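Local atomic coordinates of major capsid protein P2 (Pseudoalteromonas phage pm2, PDB entry 2VVF), a protein that forms homotrimeric double jelly-roll building blocks of the capsid of a marine lipid-containing bacteriophage. Residues Thr145-Phe151 with Glu255-Met261. Residues are numbered along the deposited sequence; the frame is centred on the assembly and turned at random.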
loop_
_atom_site.group_PDB
_atom_site.type_symbol
_atom_site.label_atom_id
_atom_site.label_comp_id
_atom_site.label_asym_id
_atom_site.label_seq_id
_atom_site.Cartn_x
_atom_site.Cartn_y
_atom_site.Cartn_z
ATOM N N THR A 145 6.105 18.222 -11.774
ATOM C CA THR A 145 5.980 18.857 -10.465
ATOM C C THR A 145 6.967 20.019 -10.442
ATOM O O THR A 145 8.139 19.851 -10.779
ATOM C CB THR A 145 6.285 17.868 -9.322
ATOM O OG1 THR A 145 5.288 16.841 -9.291
ATOM C CG2 THR A 145 6.305 18.591 -7.985
ATOM N N MET A 146 6.489 21.203 -10.072
ATOM C CA MET A 146 7.346 22.382 -10.037
ATOM C C MET A 146 7.449 22.967 -8.636
ATOM O O MET A 146 6.606 23.758 -8.218
ATOM C CB MET A 146 6.851 23.435 -11.032
ATOM C CG MET A 146 6.984 23.007 -12.482
ATOM S SD MET A 146 5.659 23.631 -13.520
ATOM C CE MET A 146 5.754 22.493 -14.918
ATOM N N ARG A 147 8.486 22.561 -7.914
ATOM C CA ARG A 147 8.713 23.023 -6.550
ATOM C C ARG A 147 9.267 24.445 -6.548
ATOM O O ARG A 147 10.345 24.702 -7.085
ATOM C CB ARG A 147 9.675 22.073 -5.835
ATOM C CG ARG A 147 9.786 22.282 -4.338
ATOM C CD ARG A 147 11.059 21.638 -3.803
ATOM N NE ARG A 147 11.013 21.429 -2.359
ATOM C CZ ARG A 147 11.554 22.253 -1.469
ATOM N NH1 ARG A 147 12.181 23.349 -1.876
ATOM N NH2 ARG A 147 11.466 21.985 -0.174
ATOM N N ARG A 148 8.517 25.367 -5.949
ATOM C CA ARG A 148 8.920 26.770 -5.893
ATOM C C ARG A 148 9.190 27.245 -4.469
ATOM O O ARG A 148 8.543 26.805 -3.518
ATOM C CB ARG A 148 7.880 27.664 -6.571
ATOM C CG ARG A 148 7.857 27.546 -8.085
ATOM C CD ARG A 148 9.258 27.341 -8.648
ATOM N NE ARG A 148 9.228 26.697 -9.958
ATOM C CZ ARG A 148 8.898 27.315 -11.086
ATOM N NH1 ARG A 148 8.579 28.601 -11.071
ATOM N NH2 ARG A 148 8.888 26.648 -12.231
ATOM N N ASN A 149 10.151 28.154 -4.338
ATOM C CA ASN A 149 10.563 28.683 -3.043
ATOM C C ASN A 149 10.084 30.116 -2.831
ATOM O O ASN A 149 10.186 30.951 -3.728
ATOM C CB ASN A 149 12.093 28.641 -2.940
ATOM C CG ASN A 149 12.575 28.212 -1.572
ATOM O OD1 ASN A 149 11.778 27.888 -0.691
ATOM N ND2 ASN A 149 13.890 28.201 -1.387
ATOM N N PHE A 150 9.587 30.396 -1.629
ATOM C CA PHE A 150 9.126 31.735 -1.274
ATOM C C PHE A 150 9.484 32.038 0.180
ATOM O O PHE A 150 9.397 31.167 1.044
ATOM C CB PHE A 150 7.613 31.869 -1.474
ATOM C CG PHE A 150 7.149 31.528 -2.861
ATOM C CD1 PHE A 150 7.238 32.456 -3.884
ATOM C CD2 PHE A 150 6.603 30.285 -3.136
ATOM C CE1 PHE A 150 6.812 32.146 -5.161
ATOM C CE2 PHE A 150 6.175 29.968 -4.410
ATOM C CZ PHE A 150 6.279 30.901 -5.425
ATOM N N PHE A 151 9.901 33.273 0.444
ATOM C CA PHE A 151 10.267 33.679 1.795
ATOM C C PHE A 151 9.371 34.817 2.262
ATOM O O PHE A 151 9.250 35.841 1.591
ATOM C CB PHE A 151 11.738 34.094 1.858
ATOM C CG PHE A 151 12.695 32.946 1.710
ATOM C CD1 PHE A 151 13.213 32.310 2.825
ATOM C CD2 PHE A 151 13.063 32.491 0.453
ATOM C CE1 PHE A 151 14.088 31.248 2.692
ATOM C CE2 PHE A 151 13.939 31.433 0.312
ATOM C CZ PHE A 151 14.452 30.810 1.432
ATOM N N GLU A 255 9.956 30.000 5.282
ATOM C CA GLU A 255 10.220 29.598 3.911
ATOM C C GLU A 255 8.998 28.819 3.449
ATOM O O GLU A 255 8.722 27.728 3.951
ATOM C CB GLU A 255 11.471 28.721 3.813
ATOM C CG GLU A 255 11.790 28.307 2.384
ATOM C CD GLU A 255 12.910 27.291 2.287
ATOM O OE1 GLU A 255 13.641 27.098 3.282
ATOM O OE2 GLU A 255 13.070 26.699 1.198
ATOM N N ILE A 256 8.233 29.411 2.539
ATOM C CA ILE A 256 7.025 28.775 2.030
ATOM C C ILE A 256 7.318 27.961 0.773
ATOM O O ILE A 256 7.700 28.513 -0.261
ATOM C CB ILE A 256 5.901 29.803 1.779
ATOM C CG1 ILE A 256 5.582 30.588 3.056
ATOM C CG2 ILE A 256 4.649 29.106 1.263
ATOM C CD1 ILE A 256 5.181 29.723 4.228
ATOM N N ILE A 257 7.130 26.648 0.865
ATOM C CA ILE A 257 7.349 25.759 -0.269
ATOM C C ILE A 257 6.017 25.458 -0.941
ATOM O O ILE A 257 5.085 24.978 -0.296
ATOM C CB ILE A 257 8.044 24.452 0.161
ATOM C CG1 ILE A 257 9.292 24.759 0.990
ATOM C CG2 ILE A 257 8.406 23.610 -1.059
ATOM C CD1 ILE A 257 10.279 25.651 0.284
ATOM N N VAL A 258 5.923 25.748 -2.234
ATOM C CA VAL A 258 4.699 25.488 -2.981
ATOM C C VAL A 258 4.965 24.495 -4.103
ATOM O O VAL A 258 5.766 24.756 -4.999
ATOM C CB VAL A 258 4.077 26.786 -3.523
ATOM C CG1 VAL A 258 2.755 26.492 -4.222
ATOM C CG2 VAL A 258 3.890 27.796 -2.406
ATOM N N GLU A 259 4.296 23.348 -4.040
ATOM C CA GLU A 259 4.448 22.319 -5.059
ATOM C C GLU A 259 3.406 22.522 -6.151
ATOM O O GLU A 259 2.255 22.112 -6.008
ATOM C CB GLU A 259 4.292 20.928 -4.442
ATOM C CG GLU A 259 5.430 20.527 -3.520
ATOM C CD GLU A 259 5.295 19.104 -3.017
ATOM O OE1 GLU A 259 5.542 18.168 -3.806
ATOM O OE2 GLU A 259 4.932 18.921 -1.836
ATOM N N TYR A 260 3.811 23.181 -7.231
ATOM C CA TYR A 260 2.914 23.434 -8.348
ATOM C C TYR A 260 2.901 22.232 -9.284
ATOM O O TYR A 260 3.761 21.356 -9.199
ATOM C CB TYR A 260 3.353 24.682 -9.118
ATOM C CG TYR A 260 3.118 25.981 -8.380
ATOM C CD1 TYR A 260 1.880 26.609 -8.417
ATOM C CD2 TYR A 260 4.143 26.593 -7.668
ATOM C CE1 TYR A 260 1.668 27.803 -7.754
ATOM C CE2 TYR A 260 3.938 27.786 -7.003
ATOM C CZ TYR A 260 2.700 28.384 -7.047
ATOM O OH TYR A 260 2.495 29.570 -6.384
ATOM N N MET A 261 1.924 22.206 -10.184
ATOM C CA MET A 261 1.794 21.128 -11.155
ATOM C C MET A 261 1.161 21.671 -12.430
ATOM O O MET A 261 0.280 22.527 -12.380
ATOM C CB MET A 261 0.909 20.010 -10.598
ATOM C CG MET A 261 1.547 19.171 -9.508
ATOM S SD MET A 261 0.408 17.915 -8.888
ATOM C CE MET A 261 -1.104 18.863 -8.756
#
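Thr145 and Met146 meet Tyr260 where the first and last long strands of the C-terminal jelly roll, 143-154 and 252-263, pair antiparallel in this double jelly-roll protein. Thr145 CA makes a CA-H...O contact of 3.6 Å with Tyr260 O, which also accepts a nearly straight bond from Met146 N (2.9 Å, 175° at the hydrogen). Tyr260 N returns the bond to Met146 O, at the edge of the tyrosine ring. Arg147, on the Thr145 face, has CG anti to the backbone N (chi1 -169°) and extends its guanidinium over Ile257 CG2, which sits beneath the centre of the plane, 3.5 Å from Arg147 CZ. Arg147 NH1 hydrogen-bonds Thr58 O on strand 54-59 of the N-terminal jelly roll, so this sheet edge faces the other domain. Arg148 exchanges two backbone bonds with Val258; its side chain, bent at chi2, crosses that of Tyr260 at about a right angle (Arg148 CG to Tyr260 CD2 3.9 Å) and leads away to a hydrogen bond from NE to Leu56 O and a salt bridge from NH2 to the Phe269 carboxylate. On the face of Met146, Arg148 and Tyr260, Phe150 lays CE2 against Val258 CG2 (3.7 Å) and, at its own ring edge, meets Tyr260 CE2; Ile256 N bonds Phe150 O, but the return bond is weak. Phe151, back on the Arg147 face, runs alongside Glu255, whose CG makes a CH-pi contact 4.1 Å from the Phe151 ring centroid, 26° off the normal.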